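Local atomic coordinates of lactaldehyde dehydrogenase (Escherichia coli, PDB entry 2IMP), a protein that catalyses the irreversible NAD-dependent oxidation of L-lactaldehyde, formed in L-fucose and L-rhamnose breakdown, to L-lactate, and also oxidises glycolaldehyde. Residues L138-L143 with L470-V475. Residues are numbered along the deposited sequence; the frame is centred on the assembly and turned at random.
Sequences LFKRAL and LQTQVV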
loop_
_atom_site.group_PDB
_atom_site.type_symbol
_atom_site.label_atom_id
_atom_site.label_comp_id
_atom_site.label_asym_id
_atom_site.label_seq_id
_atom_site.Cartn_x
_atom_site.Cartn_y
_atom_site.Cartn_z
ATOM N N LEU A 138 -3.091 -13.473 1.520
ATOM C CA LEU A 138 -3.005 -12.926 2.859
ATOM C C LEU A 138 -4.280 -12.150 3.254
ATOM O O LEU A 138 -4.512 -11.021 2.808
ATOM C CB LEU A 138 -1.760 -12.032 2.981
ATOM C CG LEU A 138 -1.454 -11.423 4.354
ATOM C CD1 LEU A 138 0.052 -11.199 4.503
ATOM C CD2 LEU A 138 -2.222 -10.106 4.518
ATOM N N PHE A 139 -5.113 -12.792 4.060
ATOM C CA PHE A 139 -6.349 -12.175 4.513
ATOM C C PHE A 139 -6.206 -11.418 5.833
ATOM O O PHE A 139 -5.391 -11.778 6.683
ATOM C CB PHE A 139 -7.445 -13.223 4.731
ATOM C CG PHE A 139 -7.813 -14.011 3.510
ATOM C CD1 PHE A 139 -7.062 -15.115 3.124
ATOM C CD2 PHE A 139 -8.952 -13.681 2.775
ATOM C CE1 PHE A 139 -7.448 -15.897 2.038
ATOM C CE2 PHE A 139 -9.346 -14.455 1.685
ATOM C CZ PHE A 139 -8.591 -15.565 1.314
ATOM N N LYS A 140 -7.009 -10.373 5.988
ATOM C CA LYS A 140 -7.034 -9.602 7.222
ATOM C C LYS A 140 -8.247 -10.029 8.068
ATOM O O LYS A 140 -9.391 -9.798 7.676
ATOM C CB LYS A 140 -7.125 -8.105 6.912
ATOM C CG LYS A 140 -5.885 -7.525 6.251
ATOM C CD LYS A 140 -4.681 -7.644 7.176
ATOM C CE LYS A 140 -3.459 -6.975 6.577
ATOM N NZ LYS A 140 -3.730 -5.552 6.245
ATOM N N ARG A 141 -7.992 -10.674 9.199
ATOM C CA ARG A 141 -9.070 -11.142 10.063
ATOM C C ARG A 141 -9.154 -10.388 11.392
ATOM O O ARG A 141 -8.185 -9.764 11.815
ATOM C CB ARG A 141 -8.889 -12.631 10.389
ATOM C CG ARG A 141 -8.603 -13.543 9.207
ATOM C CD ARG A 141 -9.765 -13.606 8.239
ATOM N NE ARG A 141 -9.619 -14.726 7.312
ATOM C CZ ARG A 141 -10.358 -14.905 6.219
ATOM N NH1 ARG A 141 -11.305 -14.031 5.901
ATOM N NH2 ARG A 141 -10.153 -15.964 5.446
ATOM N N ALA A 142 -10.314 -10.457 12.038
ATOM C CA ALA A 142 -10.476 -9.826 13.335
ATOM C C ALA A 142 -9.671 -10.591 14.413
ATOM O O ALA A 142 -9.326 -11.757 14.215
ATOM C CB ALA A 142 -11.948 -9.802 13.720
ATOM N N LEU A 143 -9.358 -9.931 15.518
ATOM C CA LEU A 143 -8.639 -10.595 16.593
ATOM C C LEU A 143 -9.579 -11.489 17.406
ATOM O O LEU A 143 -9.210 -12.569 17.855
ATOM C CB LEU A 143 -8.011 -9.563 17.534
ATOM C CG LEU A 143 -7.130 -8.504 16.884
ATOM C CD1 LEU A 143 -6.519 -7.606 17.969
ATOM C CD2 LEU A 143 -6.039 -9.204 16.063
ATOM N N LEU A 470 -6.539 -5.842 13.535
ATOM C CA LEU A 470 -6.549 -6.883 12.533
ATOM C C LEU A 470 -5.314 -7.774 12.611
ATOM O O LEU A 470 -4.252 -7.338 13.036
ATOM C CB LEU A 470 -6.616 -6.260 11.136
ATOM C CG LEU A 470 -7.926 -5.573 10.740
ATOM C CD1 LEU A 470 -7.696 -4.679 9.522
ATOM C CD2 LEU A 470 -8.986 -6.636 10.459
ATOM N N GLN A 471 -5.486 -9.030 12.243
ATOM C CA GLN A 471 -4.379 -9.957 12.193
ATOM C C GLN A 471 -4.417 -10.715 10.871
ATOM O O GLN A 471 -5.466 -10.808 10.231
ATOM C CB GLN A 471 -4.391 -10.925 13.383
ATOM C CG GLN A 471 -5.573 -11.870 13.459
ATOM C CD GLN A 471 -5.576 -12.651 14.765
ATOM O OE1 GLN A 471 -4.536 -12.797 15.418
ATOM N NE2 GLN A 471 -6.740 -13.164 15.148
ATOM N N THR A 472 -3.281 -11.251 10.471
ATOM C CA THR A 472 -3.215 -11.917 9.194
ATOM C C THR A 472 -3.377 -13.430 9.183
ATOM O O THR A 472 -3.004 -14.132 10.122
ATOM C CB THR A 472 -1.883 -11.592 8.499
ATOM O OG1 THR A 472 -0.801 -12.049 9.322
ATOM C CG2 THR A 472 -1.742 -10.092 8.296
ATOM N N GLN A 473 -3.991 -13.897 8.105
ATOM C CA GLN A 473 -4.127 -15.314 7.842
ATOM C C GLN A 473 -3.544 -15.580 6.445
ATOM O O GLN A 473 -4.140 -15.201 5.431
ATOM C CB GLN A 473 -5.585 -15.802 7.886
ATOM C CG GLN A 473 -5.721 -17.249 7.353
ATOM C CD GLN A 473 -7.154 -17.752 7.285
ATOM O OE1 GLN A 473 -8.087 -16.975 7.090
ATOM N NE2 GLN A 473 -7.332 -19.066 7.427
ATOM N N VAL A 474 -2.351 -16.162 6.411
ATOM C CA VAL A 474 -1.708 -16.454 5.145
ATOM C C VAL A 474 -2.063 -17.837 4.599
ATOM O O VAL A 474 -1.753 -18.869 5.211
ATOM C CB VAL A 474 -0.170 -16.320 5.258
ATOM C CG1 VAL A 474 0.483 -16.620 3.918
ATOM C CG2 VAL A 474 0.192 -14.910 5.705
ATOM N N VAL A 475 -2.731 -17.837 3.454
ATOM C CA VAL A 475 -3.143 -19.072 2.820
ATOM C C VAL A 475 -2.286 -19.485 1.608
ATOM O O VAL A 475 -2.165 -18.740 0.631
ATOM C CB VAL A 475 -4.616 -18.992 2.357
ATOM C CG1 VAL A 475 -5.052 -20.328 1.766
ATOM C CG2 VAL A 475 -5.508 -18.612 3.538
HETATM O O HOH W 1 -7.156 -14.218 18.285
#
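Phe139 and Arg141 face Gln473 and Gln471 as hydrogen-bonded pairs of two antiparallel strands, with Lys140 and Thr472 the non-hydrogen-bonded pair between them; the axes of the short segments approach to 4.5 Å, their directions 139° apart. On the face carrying the first four residues, Arg141 holds Gln473 side-on: NE and NH2 both donate to Gln473 OE1, NE at 2.7 Å and NH2 at 2.8 Å. OE1 lies in the guanidinium plane, while the amide itself is rotated 58° from it; its NE2 bonds Ile427 O and Thr435 OG1 of a second subunit. The bend at chi2 (-65°) turns CD out of the extended line, and Phe139 CB sits over the guanidinium centre, 3.6 Å above its plane. An alanine in place of Arg141 would probably leave Gln473 OE1 without both donors and uncover the Phe139 side that the guanidinium covers. Farther along, Gln471 NE2 reaches Ala142 O at 3.1 Å, and Leu143 CD2 packs against Gln471 CB. On the other face Thr472 CG2 meets Leu138 CD2 at 3.8 Å and lies beside the aliphatic part of Lys140, whose NZ bonds to Glu123 O. The pair belongs to the oligomerisation sheet of the aldehyde dehydrogenase fold: Leu138 bonds through its backbone to Glu125 of strand 123-127, helix 43-62 touches Arg141 and Ala142, and Val474 and Val475 pair in parallel with a strand of the second subunit, continuing the sheet across that interface.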